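Local coordinates for mitochondrial RNA-binding protein 1 (Trypanosoma brucei, PDB 2GIA) that binds guide RNA together with its partner MRP2 and, as a matchmaker in mitochondrial RNA editing, probably helps guide and messenger RNAs to pair, at residues B[10-15]-B[27-33]; B[17-22]-B[44-48]; B[35-41]-B[65-71]; B[101-106]-B[132-136]. All coordinates share one frame; numbering follows the deposited sequence.

Contact 1: residues B[10-15]-B[27-33]; sequences LPKFEI and MTRVAVD
F13 and V30 form the apolar centre: the two side chains run side by side in the same direction, and the F13 ring's CE1 comes within 3.5 Å of V30 CB while CZ meets the CG2 branch. Placing CG between the backbone N and the carbonyl carbon (chi1 73°) lays the F13 ring along its cross-strand neighbour, with F138 of helix 130-145 meeting it edge-to-face. I15 and T28 share this face, which is covered by helix 130-145 and strand 121-128. F13 and V30 are an antiparallel hydrogen-bonded pair, joined by F13 N to V30 O and by V30 N to F13 O at 3.0 Å, the latter nearly straight. The segments thus belong to a beta hairpin, strands 12-17 and 26-33, whose axes lie 4.6 Å apart at 164°; in MRP1 it makes up one edge half of a four-stranded antiparallel sheet, with 12-17 outermost within this chain. Water 1 joins T28 OG1 to I15 O, and T28 OG1 is also hydrogen-bonded to Q41 NE2. On the opposite face, E14 lies alongside R29, and its OE1 collects three donors. R29 grips E14 OE1 side-on, through NE at 2.7 Å and NH1 at 2.9 Å. Both nitrogens keep that oxygen in the guanidinium plane, although the carboxylate is turned 38° from it. K12 NZ, 2.8 Å from E14 OE1, arrives from above the carboxylate plane.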
loop_
_atom_site.group_PDB
_atom_site.type_symbol
_atom_site.label_atom_id
_atom_site.label_comp_id
_atom_site.label_asym_id
_atom_site.label_seq_id
_atom_site.Cartn_x
_atom_site.Cartn_y
_atom_site.Cartn_z
ATOM N N LEU B 10 -17.247 -7.248 8.283
ATOM C CA LEU B 10 -15.959 -7.479 7.647
ATOM C C LEU B 10 -15.784 -6.743 6.333
ATOM O O LEU B 10 -16.754 -6.443 5.631
ATOM C CB LEU B 10 -15.787 -8.976 7.362
ATOM C CG LEU B 10 -15.954 -9.877 8.581
ATOM C CD1 LEU B 10 -15.884 -11.351 8.163
ATOM C CD2 LEU B 10 -14.884 -9.520 9.608
ATOM N N PRO B 11 -14.536 -6.401 6.006
ATOM C CA PRO B 11 -14.294 -5.733 4.733
ATOM C C PRO B 11 -14.689 -6.790 3.695
ATOM O O PRO B 11 -14.375 -7.985 3.894
ATOM C CB PRO B 11 -12.773 -5.534 4.721
ATOM C CG PRO B 11 -12.406 -5.411 6.175
ATOM C CD PRO B 11 -13.318 -6.467 6.834
ATOM N N LYS B 12 -15.353 -6.387 2.617
ATOM C CA LYS B 12 -15.769 -7.342 1.591
ATOM C C LYS B 12 -16.186 -6.660 0.324
ATOM O O LYS B 12 -16.360 -5.447 0.314
ATOM C CB LYS B 12 -17.025 -8.094 2.064
ATOM C CG LYS B 12 -18.245 -7.123 2.273
ATOM C CD LYS B 12 -19.598 -7.891 2.486
ATOM C CE LYS B 12 -20.792 -6.906 2.610
ATOM N NZ LYS B 12 -22.126 -7.615 2.707
ATOM N N PHE B 13 -16.300 -7.434 -0.767
ATOM C CA PHE B 13 -16.908 -6.924 -1.990
ATOM C C PHE B 13 -17.844 -8.034 -2.496
ATOM O O PHE B 13 -17.669 -9.214 -2.154
ATOM C CB PHE B 13 -15.891 -6.501 -3.073
ATOM C CG PHE B 13 -15.185 -7.640 -3.773
ATOM C CD1 PHE B 13 -13.932 -8.092 -3.307
ATOM C CD2 PHE B 13 -15.730 -8.213 -4.912
ATOM C CE1 PHE B 13 -13.221 -9.112 -3.996
ATOM C CE2 PHE B 13 -15.051 -9.236 -5.617
ATOM C CZ PHE B 13 -13.781 -9.690 -5.157
ATOM N N GLU B 14 -18.829 -7.654 -3.308
ATOM C CA GLU B 14 -19.770 -8.618 -3.835
ATOM C C GLU B 14 -19.998 -8.387 -5.310
ATOM O O GLU B 14 -19.915 -7.258 -5.789
ATOM C CB GLU B 14 -21.112 -8.487 -3.092
ATOM C CG GLU B 14 -20.999 -8.760 -1.599
ATOM C CD GLU B 14 -22.341 -8.530 -0.867
ATOM O OE1 GLU B 14 -22.444 -8.929 0.296
ATOM O OE2 GLU B 14 -23.272 -7.959 -1.472
ATOM N N ILE B 15 -20.255 -9.472 -6.028
ATOM C CA ILE B 15 -20.580 -9.414 -7.448
ATOM C C ILE B 15 -22.015 -9.960 -7.545
ATOM O O ILE B 15 -22.253 -11.133 -7.268
ATOM C CB ILE B 15 -19.669 -10.326 -8.247
ATOM C CG1 ILE B 15 -18.212 -9.824 -8.074
ATOM C CG2 ILE B 15 -20.046 -10.308 -9.733
ATOM C CD1 ILE B 15 -17.177 -10.692 -8.781
ATOM N N MET B 27 -24.680 -14.584 -6.530
ATOM C CA MET B 27 -24.185 -13.414 -5.820
ATOM C C MET B 27 -22.887 -13.981 -5.213
ATOM O O MET B 27 -22.920 -14.950 -4.459
ATOM C CB MET B 27 -25.137 -12.930 -4.712
ATOM C CG MET B 27 -24.653 -11.578 -4.069
ATOM S SD MET B 27 -23.278 -11.851 -2.878
ATOM C CE MET B 27 -24.224 -12.395 -1.423
ATOM N N THR B 28 -21.726 -13.395 -5.536
ATOM C CA THR B 28 -20.474 -13.954 -4.988
ATOM C C THR B 28 -19.904 -12.936 -4.006
ATOM O O THR B 28 -19.868 -11.749 -4.309
ATOM C CB THR B 28 -19.402 -14.162 -6.140
ATOM O OG1 THR B 28 -19.914 -15.094 -7.091
ATOM C CG2 THR B 28 -18.073 -14.676 -5.568
ATOM N N ARG B 29 -19.463 -13.394 -2.855
ATOM C CA ARG B 29 -18.926 -12.472 -1.831
ATOM C C ARG B 29 -17.522 -12.886 -1.433
ATOM O O ARG B 29 -17.280 -14.070 -1.213
ATOM C CB ARG B 29 -19.817 -12.535 -0.548
ATOM C CG ARG B 29 -19.323 -11.595 0.592
ATOM C CD ARG B 29 -20.183 -11.712 1.880
ATOM N NE ARG B 29 -21.494 -11.140 1.598
ATOM C CZ ARG B 29 -22.647 -11.654 2.012
ATOM N NH1 ARG B 29 -23.779 -11.058 1.694
ATOM N NH2 ARG B 29 -22.663 -12.752 2.751
ATOM N N VAL B 30 -16.606 -11.909 -1.351
ATOM C CA VAL B 30 -15.238 -12.155 -0.910
ATOM C C VAL B 30 -15.071 -11.237 0.299
ATOM O O VAL B 30 -15.248 -10.018 0.188
ATOM C CB VAL B 30 -14.190 -11.781 -2.027
ATOM C CG1 VAL B 30 -12.749 -12.055 -1.498
ATOM C CG2 VAL B 30 -14.454 -12.646 -3.283
ATOM N N ALA B 31 -14.789 -11.835 1.463
ATOM C CA ALA B 31 -14.614 -11.071 2.694
ATOM C C ALA B 31 -13.352 -11.547 3.390
ATOM O O ALA B 31 -12.782 -12.611 3.061
ATOM C CB ALA B 31 -15.825 -11.300 3.666
ATOM N N VAL B 32 -12.921 -10.781 4.382
ATOM C CA VAL B 32 -11.730 -11.223 5.129
ATOM C C VAL B 32 -11.923 -10.885 6.614
ATOM O O VAL B 32 -12.399 -9.802 6.970
ATOM C CB VAL B 32 -10.427 -10.565 4.603
ATOM C CG1 VAL B 32 -10.401 -9.047 4.919
ATOM C CG2 VAL B 32 -9.228 -11.222 5.286
ATOM N N ASP B 33 -11.601 -11.855 7.446
ATOM C CA ASP B 33 -11.686 -11.713 8.898
ATOM C C ASP B 33 -10.235 -11.839 9.438
ATOM O O ASP B 33 -9.773 -12.935 9.737
ATOM C CB ASP B 33 -12.572 -12.841 9.448
ATOM C CG ASP B 33 -12.792 -12.723 10.960
ATOM O OD1 ASP B 33 -12.280 -11.761 11.584
ATOM O OD2 ASP B 33 -13.488 -13.589 11.514
HETATM O O HOH W 1 -21.594 -13.597 -8.960
#

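Contact 2: residues B[17-22]-B[44-48]; sequences DVRDDP and QLGPR
Q44 OE1 takes the backbone N-H of R19 on a lone pair in its carbonyl plane, with Q44 OE1 to R19 N 2.9 Å and nearly straight at 176°. The same amide returns a bond from Q44 NE2 to R19 O, and a second from NE2 to G46 O, both close to the amide plane. An extended chain, with CG anti to the backbone N (chi1 173°), carries this amide across to the 17-22 loop. Beside it, P22 lays CG against the G46 carbonyl carbon at 3.5 Å, and water 2 donates to both P22 O and Q44 O. At the outer side V18 CG1 sits over one face of the R48 guanidinium, toward its rim, 3.8 Å from R48 NH1. D20 OD1 forms only a long salt bridge with R48 NH2, at 3.7 Å. With three bonds fixing its rotation, the neutral Q44 amide joins two surface loops beyond the sheet, whereas the charged pair D20-R48 probably adds little directional hold.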
loop_
_atom_site.group_PDB
_atom_site.type_symbol
_atom_site.label_atom_id
_atom_site.label_comp_id
_atom_site.label_asym_id
_atom_site.label_seq_id
_atom_site.Cartn_x
_atom_site.Cartn_y
_atom_site.Cartn_z
ATOM N N ASP B 17 -24.645 -10.987 -9.903
ATOM C CA ASP B 17 -24.820 -11.368 -11.289
ATOM C C ASP B 17 -26.240 -11.932 -11.480
ATOM O O ASP B 17 -26.450 -13.134 -11.542
ATOM C CB ASP B 17 -23.762 -12.409 -11.638
ATOM C CG ASP B 17 -23.769 -12.783 -13.106
ATOM O OD1 ASP B 17 -23.158 -13.825 -13.447
ATOM O OD2 ASP B 17 -24.383 -12.046 -13.903
ATOM N N VAL B 18 -27.208 -11.045 -11.566
ATOM C CA VAL B 18 -28.604 -11.467 -11.728
ATOM C C VAL B 18 -28.879 -11.731 -13.219
ATOM O O VAL B 18 -28.572 -10.873 -14.048
ATOM C CB VAL B 18 -29.541 -10.350 -11.240
ATOM C CG1 VAL B 18 -30.998 -10.747 -11.490
ATOM C CG2 VAL B 18 -29.294 -10.065 -9.777
ATOM N N ARG B 19 -29.479 -12.891 -13.532
ATOM C CA ARG B 19 -29.781 -13.326 -14.911
ATOM C C ARG B 19 -31.260 -13.536 -15.173
ATOM O O ARG B 19 -32.041 -13.739 -14.239
ATOM C CB ARG B 19 -29.102 -14.662 -15.233
ATOM C CG ARG B 19 -27.603 -14.727 -14.964
ATOM C CD ARG B 19 -26.873 -13.740 -15.874
ATOM N NE ARG B 19 -25.448 -13.971 -15.836
ATOM C CZ ARG B 19 -24.850 -15.006 -16.404
ATOM N NH1 ARG B 19 -25.552 -15.910 -17.076
ATOM N NH2 ARG B 19 -23.549 -15.159 -16.254
ATOM N N ASP B 20 -31.635 -13.497 -16.453
ATOM C CA ASP B 20 -33.027 -13.742 -16.842
ATOM C C ASP B 20 -33.301 -15.209 -16.524
ATOM O O ASP B 20 -34.404 -15.576 -16.145
ATOM C CB ASP B 20 -33.235 -13.453 -18.329
ATOM C CG ASP B 20 -32.997 -11.990 -18.671
ATOM O OD1 ASP B 20 -33.498 -11.116 -17.920
ATOM O OD2 ASP B 20 -32.318 -11.716 -19.685
ATOM N N ASP B 21 -32.281 -16.052 -16.676
ATOM C CA ASP B 21 -32.439 -17.453 -16.315
ATOM C C ASP B 21 -31.815 -17.652 -14.928
ATOM O O ASP B 21 -30.600 -17.843 -14.818
ATOM C CB ASP B 21 -31.726 -18.375 -17.300
ATOM C CG ASP B 21 -32.192 -19.821 -17.174
ATOM O OD1 ASP B 21 -32.292 -20.318 -16.029
ATOM O OD2 ASP B 21 -32.468 -20.456 -18.218
ATOM N N PRO B 22 -32.644 -17.659 -13.870
ATOM C CA PRO B 22 -32.260 -17.833 -12.455
ATOM C C PRO B 22 -31.183 -18.884 -12.288
ATOM O O PRO B 22 -30.264 -18.744 -11.472
ATOM C CB PRO B 22 -33.548 -18.295 -11.793
ATOM C CG PRO B 22 -34.609 -17.673 -12.647
ATOM C CD PRO B 22 -34.095 -17.854 -14.039
ATOM N N GLN B 44 -28.937 -17.608 -7.478
ATOM C CA GLN B 44 -30.058 -16.687 -7.631
ATOM C C GLN B 44 -31.325 -17.488 -7.262
ATOM O O GLN B 44 -31.378 -18.692 -7.510
ATOM C CB GLN B 44 -30.169 -16.218 -9.084
ATOM C CG GLN B 44 -31.379 -15.389 -9.399
ATOM C CD GLN B 44 -31.274 -14.773 -10.806
ATOM O OE1 GLN B 44 -30.173 -14.555 -11.311
ATOM N NE2 GLN B 44 -32.411 -14.490 -11.430
ATOM N N LEU B 45 -32.314 -16.803 -6.677
ATOM C CA LEU B 45 -33.595 -17.422 -6.282
ATOM C C LEU B 45 -34.688 -16.771 -7.140
ATOM O O LEU B 45 -35.011 -15.600 -6.980
ATOM C CB LEU B 45 -33.869 -17.154 -4.805
ATOM C CG LEU B 45 -35.081 -17.883 -4.180
ATOM C CD1 LEU B 45 -34.909 -19.399 -4.315
ATOM C CD2 LEU B 45 -35.226 -17.455 -2.724
ATOM N N GLY B 46 -35.207 -17.527 -8.099
ATOM C CA GLY B 46 -36.248 -16.990 -8.951
ATOM C C GLY B 46 -35.832 -15.899 -9.917
ATOM O O GLY B 46 -34.675 -15.454 -9.940
ATOM N N PRO B 47 -36.783 -15.446 -10.743
ATOM C CA PRO B 47 -36.577 -14.399 -11.743
ATOM C C PRO B 47 -36.051 -13.136 -11.101
ATOM O O PRO B 47 -36.213 -12.942 -9.908
ATOM C CB PRO B 47 -37.994 -14.167 -12.306
ATOM C CG PRO B 47 -38.646 -15.495 -12.181
ATOM C CD PRO B 47 -38.154 -16.006 -10.823
ATOM N N ARG B 48 -35.419 -12.291 -11.913
ATOM C CA ARG B 48 -34.928 -10.975 -11.510
ATOM C C ARG B 48 -36.098 -10.232 -10.847
ATOM O O ARG B 48 -37.219 -10.203 -11.388
ATOM C CB ARG B 48 -34.504 -10.218 -12.758
ATOM C CG ARG B 48 -33.970 -8.831 -12.530
ATOM C CD ARG B 48 -33.818 -8.139 -13.903
ATOM N NE ARG B 48 -32.967 -8.938 -14.792
ATOM C CZ ARG B 48 -31.636 -8.847 -14.840
ATOM N NH1 ARG B 48 -30.997 -7.980 -14.056
ATOM N NH2 ARG B 48 -30.939 -9.646 -15.651
HETATM O O HOH W 2 -29.891 -20.190 -9.247
#

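Contact 3: residues B[35-41]-B[65-71]; sequences KLLLISQ and ISVRLRH
K35 lays its extended chain across the face of the H71 imidazole, CG standing 3.8 Å from the H71 ring centroid and 7° off its normal, a CH-pi contact over the ring centre. At the ring's edge water 3 joins H71 ND1 to K35 NZ, while H71 NE2 is hydrogen-bonded to S146 OG. Farther along, L38 CD2 fits over one face of the R68 guanidinium, 3.4 Å from R68 NH1, while L36 CD1 comes up to R68 NE. On the other face of the sheet, V67 CG2 presses against I39 CB at 3.7 Å, and L69 CD1 fills the hollow between L37 CD2 and I39 CD1. I39 and V67 exchange backbone bonds as an antiparallel hydrogen-bonded pair, as do Q41 and I65. The strand axes stand at 171°. Strand 65-68 is the outermost of the four-stranded sheet within this chain, and 36-43 its inner neighbour, bonded on to 26-33. L37 and L69 reach L77 of helix 71-81; Q41 OE1 is hydrogen-bonded to W123 NE1 of strand 121-128, and I65 packs on W123.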
loop_
_atom_site.group_PDB
_atom_site.type_symbol
_atom_site.label_atom_id
_atom_site.label_comp_id
_atom_site.label_asym_id
_atom_site.label_seq_id
_atom_site.Cartn_x
_atom_site.Cartn_y
_atom_site.Cartn_z
ATOM N N LYS B 35 -6.790 -12.601 9.275
ATOM C CA LYS B 35 -5.915 -13.333 8.381
ATOM C C LYS B 35 -6.680 -14.264 7.448
ATOM O O LYS B 35 -6.099 -14.780 6.489
ATOM C CB LYS B 35 -4.968 -14.218 9.221
ATOM C CG LYS B 35 -4.056 -13.443 10.181
ATOM C CD LYS B 35 -3.258 -14.449 11.049
ATOM C CE LYS B 35 -2.114 -13.788 11.872
ATOM N NZ LYS B 35 -1.325 -14.894 12.600
ATOM N N LEU B 36 -7.966 -14.468 7.730
ATOM C CA LEU B 36 -8.744 -15.471 6.999
ATOM C C LEU B 36 -9.774 -15.016 5.973
ATOM O O LEU B 36 -10.765 -14.362 6.304
ATOM C CB LEU B 36 -9.409 -16.382 8.027
ATOM C CG LEU B 36 -8.486 -16.890 9.175
ATOM C CD1 LEU B 36 -9.321 -17.882 10.060
ATOM C CD2 LEU B 36 -7.226 -17.612 8.603
ATOM N N LEU B 37 -9.486 -15.344 4.713
ATOM C CA LEU B 37 -10.355 -15.006 3.582
ATOM C C LEU B 37 -11.617 -15.906 3.641
ATOM O O LEU B 37 -11.511 -17.104 3.905
ATOM C CB LEU B 37 -9.574 -15.313 2.333
ATOM C CG LEU B 37 -9.473 -14.472 1.087
ATOM C CD1 LEU B 37 -9.610 -12.948 1.340
ATOM C CD2 LEU B 37 -8.099 -14.885 0.445
ATOM N N LEU B 38 -12.783 -15.334 3.413
ATOM C CA LEU B 38 -14.042 -16.095 3.404
ATOM C C LEU B 38 -14.679 -15.844 2.045
ATOM O O LEU B 38 -15.104 -14.733 1.737
ATOM C CB LEU B 38 -14.987 -15.599 4.533
ATOM C CG LEU B 38 -14.250 -15.540 5.895
ATOM C CD1 LEU B 38 -15.061 -14.800 6.969
ATOM C CD2 LEU B 38 -13.950 -16.964 6.338
ATOM N N ILE B 39 -14.818 -16.894 1.251
ATOM C CA ILE B 39 -15.377 -16.736 -0.080
ATOM C C ILE B 39 -16.717 -17.458 -0.080
ATOM O O ILE B 39 -16.771 -18.627 0.278
ATOM C CB ILE B 39 -14.420 -17.352 -1.114
ATOM C CG1 ILE B 39 -13.079 -16.585 -1.053
ATOM C CG2 ILE B 39 -15.017 -17.176 -2.522
ATOM C CD1 ILE B 39 -11.983 -17.139 -2.012
ATOM N N SER B 40 -17.766 -16.741 -0.472
ATOM C CA SER B 40 -19.137 -17.256 -0.460
ATOM C C SER B 40 -19.861 -17.024 -1.755
ATOM O O SER B 40 -19.518 -16.128 -2.543
ATOM C CB SER B 40 -19.941 -16.543 0.674
ATOM O OG SER B 40 -19.335 -16.812 1.906
ATOM N N GLN B 41 -20.847 -17.876 -2.038
ATOM C CA GLN B 41 -21.626 -17.629 -3.214
ATOM C C GLN B 41 -23.052 -18.122 -2.979
ATOM O O GLN B 41 -23.230 -19.195 -2.410
ATOM C CB GLN B 41 -21.080 -18.351 -4.428
ATOM C CG GLN B 41 -21.776 -17.842 -5.701
ATOM C CD GLN B 41 -21.272 -18.563 -6.949
ATOM O OE1 GLN B 41 -21.622 -19.714 -7.213
ATOM N NE2 GLN B 41 -20.439 -17.875 -7.723
ATOM N N ILE B 65 -22.546 -21.597 -0.882
ATOM C CA ILE B 65 -21.261 -22.239 -0.803
ATOM C C ILE B 65 -20.490 -21.262 0.111
ATOM O O ILE B 65 -20.616 -20.040 -0.029
ATOM C CB ILE B 65 -20.582 -22.302 -2.191
ATOM C CG1 ILE B 65 -21.216 -23.437 -2.987
ATOM C CG2 ILE B 65 -19.060 -22.499 -2.051
ATOM C CD1 ILE B 65 -21.039 -23.271 -4.472
ATOM N N SER B 66 -19.694 -21.783 1.044
ATOM C CA SER B 66 -18.932 -20.913 1.918
ATOM C C SER B 66 -17.614 -21.576 2.302
ATOM O O SER B 66 -17.591 -22.588 3.016
ATOM C CB SER B 66 -19.749 -20.559 3.179
ATOM O OG SER B 66 -19.114 -19.492 3.845
ATOM N N VAL B 67 -16.503 -21.028 1.810
ATOM C CA VAL B 67 -15.209 -21.621 2.101
ATOM C C VAL B 67 -14.317 -20.648 2.871
ATOM O O VAL B 67 -14.411 -19.426 2.707
ATOM C CB VAL B 67 -14.458 -22.085 0.805
ATOM C CG1 VAL B 67 -15.304 -23.194 0.068
ATOM C CG2 VAL B 67 -14.234 -20.930 -0.155
ATOM N N ARG B 68 -13.433 -21.214 3.683
ATOM C CA ARG B 68 -12.537 -20.395 4.509
ATOM C C ARG B 68 -11.109 -20.774 4.153
ATOM O O ARG B 68 -10.781 -21.953 4.145
ATOM C CB ARG B 68 -12.860 -20.701 5.988
ATOM C CG ARG B 68 -12.089 -19.893 6.993
ATOM C CD ARG B 68 -12.279 -20.527 8.383
ATOM N NE ARG B 68 -12.425 -19.516 9.417
ATOM C CZ ARG B 68 -13.541 -18.835 9.668
ATOM N NH1 ARG B 68 -14.648 -19.052 8.962
ATOM N NH2 ARG B 68 -13.542 -17.911 10.626
ATOM N N LEU B 69 -10.256 -19.788 3.829
ATOM C CA LEU B 69 -8.866 -20.074 3.470
ATOM C C LEU B 69 -7.928 -19.753 4.658
ATOM O O LEU B 69 -8.342 -19.166 5.651
ATOM C CB LEU B 69 -8.467 -19.247 2.220
ATOM C CG LEU B 69 -9.401 -19.283 0.991
ATOM C CD1 LEU B 69 -8.673 -18.751 -0.291
ATOM C CD2 LEU B 69 -9.909 -20.662 0.770
ATOM N N ARG B 70 -6.670 -20.137 4.541
ATOM C CA ARG B 70 -5.686 -19.892 5.603
ATOM C C ARG B 70 -4.894 -18.615 5.329
ATOM O O ARG B 70 -4.884 -18.109 4.218
ATOM C CB ARG B 70 -4.688 -21.051 5.678
ATOM C CG ARG B 70 -5.230 -22.442 6.014
ATOM C CD ARG B 70 -4.099 -23.477 5.731
ATOM N NE ARG B 70 -3.698 -23.432 4.312
ATOM C CZ ARG B 70 -2.612 -24.013 3.807
ATOM N NH1 ARG B 70 -1.793 -24.690 4.612
ATOM N NH2 ARG B 70 -2.348 -23.923 2.499
ATOM N N HIS B 71 -4.219 -18.084 6.339
ATOM C CA HIS B 71 -3.423 -16.894 6.116
ATOM C C HIS B 71 -2.448 -17.092 4.955
ATOM O O HIS B 71 -2.262 -16.203 4.122
ATOM C CB HIS B 71 -2.612 -16.537 7.368
ATOM C CG HIS B 71 -2.057 -15.137 7.348
ATOM N ND1 HIS B 71 -1.083 -14.717 8.232
ATOM C CD2 HIS B 71 -2.368 -14.054 6.586
ATOM C CE1 HIS B 71 -0.817 -13.439 8.018
ATOM N NE2 HIS B 71 -1.578 -13.010 7.025
HETATM O O HOH W 3 0.173 -16.237 10.077
HETATM O O HOH W 4 -6.774 -16.142 4.139
#

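Contact 4: residues B[101-106]-B[132-136]; sequences KSAQGY and AVTLE
G105 and A132 bring their backbones to 4.9 Å, CA to CA, where the start of strand 105-109 passes helix 130-145. The beta hairpin of strands 96-101 and 105-109, part of the five-stranded antiparallel sheet, packs the end of its turn against this helix; the turn carries an ST motif, with S102 OG accepting from G105 N at 3.0 Å, and S102 N bonded to G105 O closes it. A132 CB rests on G105 CA at 3.7 Å. The Y106 ring lies against the helix, with L135 CD2 and A132 CB approaching obliquely, the latter 4.0 Å from Y106 CD2. F99 meets the same ring with planes nearly parallel. E136 crosses Y106 at about a right angle, reaching the ring's edge with its extended chain, the carboxylate turned 71° from the ring plane. Its oxygen OE1 has several partners: Y106 OH, water 5, and R112 of the neighbouring MRP2 chain, which forms a salt bridge to it and also packs on Y106 and A132. This positive neighbour would probably favour the charged carboxylate. K101 NZ, held mainly by C81 O and E83, stays beyond salt-bridge distance of E136 but shares water 5 with it. The Y106 hydroxyl donates to the carboxylate, Y106 OH to E136 OE1 measuring 2.5 Å, a very short bond whose exact length should be read with caution.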
loop_
_atom_site.group_PDB
_atom_site.type_symbol
_atom_site.label_atom_id
_atom_site.label_comp_id
_atom_site.label_asym_id
_atom_site.label_seq_id
_atom_site.Cartn_x
_atom_site.Cartn_y
_atom_site.Cartn_z
ATOM N N LYS B 101 -4.401 -17.367 -12.703
ATOM C CA LYS B 101 -4.581 -16.122 -13.460
ATOM C C LYS B 101 -4.849 -16.472 -14.904
ATOM O O LYS B 101 -4.178 -17.345 -15.452
ATOM C CB LYS B 101 -3.321 -15.239 -13.336
ATOM C CG LYS B 101 -3.448 -13.821 -13.977
ATOM C CD LYS B 101 -2.342 -12.905 -13.462
ATOM C CE LYS B 101 -2.569 -11.443 -13.876
ATOM N NZ LYS B 101 -1.537 -10.624 -13.203
ATOM N N SER B 102 -5.873 -15.855 -15.495
ATOM C CA SER B 102 -6.223 -16.113 -16.890
ATOM C C SER B 102 -5.972 -14.842 -17.715
ATOM O O SER B 102 -5.584 -13.809 -17.166
ATOM C CB SER B 102 -7.690 -16.500 -16.994
ATOM O OG SER B 102 -8.507 -15.377 -16.737
ATOM N N ALA B 103 -6.207 -14.907 -19.024
ATOM C CA ALA B 103 -6.018 -13.742 -19.882
ATOM C C ALA B 103 -7.031 -12.662 -19.531
ATOM O O ALA B 103 -6.711 -11.492 -19.611
ATOM C CB ALA B 103 -6.169 -14.123 -21.380
ATOM N N GLN B 104 -8.243 -13.043 -19.143
ATOM C CA GLN B 104 -9.257 -12.034 -18.800
ATOM C C GLN B 104 -9.332 -11.636 -17.313
ATOM O O GLN B 104 -9.924 -10.593 -16.962
ATOM C CB GLN B 104 -10.634 -12.516 -19.233
ATOM C CG GLN B 104 -10.767 -12.778 -20.731
ATOM C CD GLN B 104 -10.620 -11.510 -21.542
ATOM O OE1 GLN B 104 -11.287 -10.504 -21.266
ATOM N NE2 GLN B 104 -9.748 -11.543 -22.552
ATOM N N GLY B 105 -8.732 -12.449 -16.442
ATOM C CA GLY B 105 -8.804 -12.153 -15.023
ATOM C C GLY B 105 -8.328 -13.291 -14.156
ATOM O O GLY B 105 -7.163 -13.725 -14.296
ATOM N N TYR B 106 -9.198 -13.784 -13.270
ATOM C CA TYR B 106 -8.823 -14.883 -12.371
ATOM C C TYR B 106 -9.921 -15.929 -12.340
ATOM O O TYR B 106 -11.093 -15.607 -12.546
ATOM C CB TYR B 106 -8.549 -14.349 -10.946
ATOM C CG TYR B 106 -7.367 -13.389 -10.935
ATOM C CD1 TYR B 106 -6.049 -13.865 -10.817
ATOM C CD2 TYR B 106 -7.565 -12.034 -11.081
ATOM C CE1 TYR B 106 -4.944 -12.982 -10.854
ATOM C CE2 TYR B 106 -6.451 -11.126 -11.121
ATOM C CZ TYR B 106 -5.164 -11.615 -11.007
ATOM O OH TYR B 106 -4.098 -10.742 -11.017
ATOM N N ALA B 132 -11.606 -8.286 -11.942
ATOM C CA ALA B 132 -10.255 -8.823 -11.670
ATOM C C ALA B 132 -9.479 -7.719 -10.922
ATOM O O ALA B 132 -8.711 -7.995 -10.004
ATOM C CB ALA B 132 -9.515 -9.148 -12.993
ATOM N N VAL B 133 -9.681 -6.457 -11.320
ATOM C CA VAL B 133 -9.005 -5.343 -10.609
ATOM C C VAL B 133 -9.535 -5.244 -9.157
ATOM O O VAL B 133 -8.778 -5.083 -8.195
ATOM C CB VAL B 133 -9.270 -4.023 -11.335
ATOM C CG1 VAL B 133 -8.687 -2.816 -10.511
ATOM C CG2 VAL B 133 -8.638 -4.121 -12.743
ATOM N N THR B 134 -10.847 -5.370 -9.012
ATOM C CA THR B 134 -11.488 -5.339 -7.689
ATOM C C THR B 134 -10.868 -6.446 -6.779
ATOM O O THR B 134 -10.480 -6.200 -5.626
ATOM C CB THR B 134 -13.014 -5.582 -7.863
ATOM O OG1 THR B 134 -13.578 -4.476 -8.594
ATOM C CG2 THR B 134 -13.694 -5.712 -6.513
ATOM N N LEU B 135 -10.736 -7.639 -7.327
ATOM C CA LEU B 135 -10.176 -8.775 -6.583
ATOM C C LEU B 135 -8.708 -8.538 -6.218
ATOM O O LEU B 135 -8.307 -8.769 -5.086
ATOM C CB LEU B 135 -10.300 -10.074 -7.412
ATOM C CG LEU B 135 -9.662 -11.281 -6.702
ATOM C CD1 LEU B 135 -10.486 -11.642 -5.450
ATOM C CD2 LEU B 135 -9.648 -12.454 -7.635
ATOM N N GLU B 136 -7.892 -8.125 -7.185
ATOM C CA GLU B 136 -6.487 -7.827 -6.894
ATOM C C GLU B 136 -6.363 -6.795 -5.757
ATOM O O GLU B 136 -5.573 -6.997 -4.815
ATOM C CB GLU B 136 -5.781 -7.250 -8.151
ATOM C CG GLU B 136 -5.555 -8.281 -9.286
ATOM C CD GLU B 136 -5.155 -7.651 -10.626
ATOM O OE1 GLU B 136 -4.686 -8.403 -11.502
ATOM O OE2 GLU B 136 -5.329 -6.414 -10.815
HETATM O O HOH W 5 -2.809 -7.721 -13.090
#

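Contacts 1 and 3 are successive parts of one antiparallel sheet, with centres about 9 Å apart; strands 26-33 and 36-43 carry them side by side, joined by probable hydrogen bonds such as A31 O to L38 N at 2.7 Å. Contact 2 lies about 20 Å from contact 1, centre to centre, where the loops following strands 12-17 and 36-43 meet beyond the sheet; it adjoins both in sequence without otherwise touching them. Contact 4 brings in the second sheet and its helix: F13 of contact 1 packs on T134 and L135, with F13 CD2 to T134 CG2 3.6 Å. Contacts 3 and 4 stay about 7 Å apart at their nearest atoms, yet both, like contact 1, border the MRP2 chain.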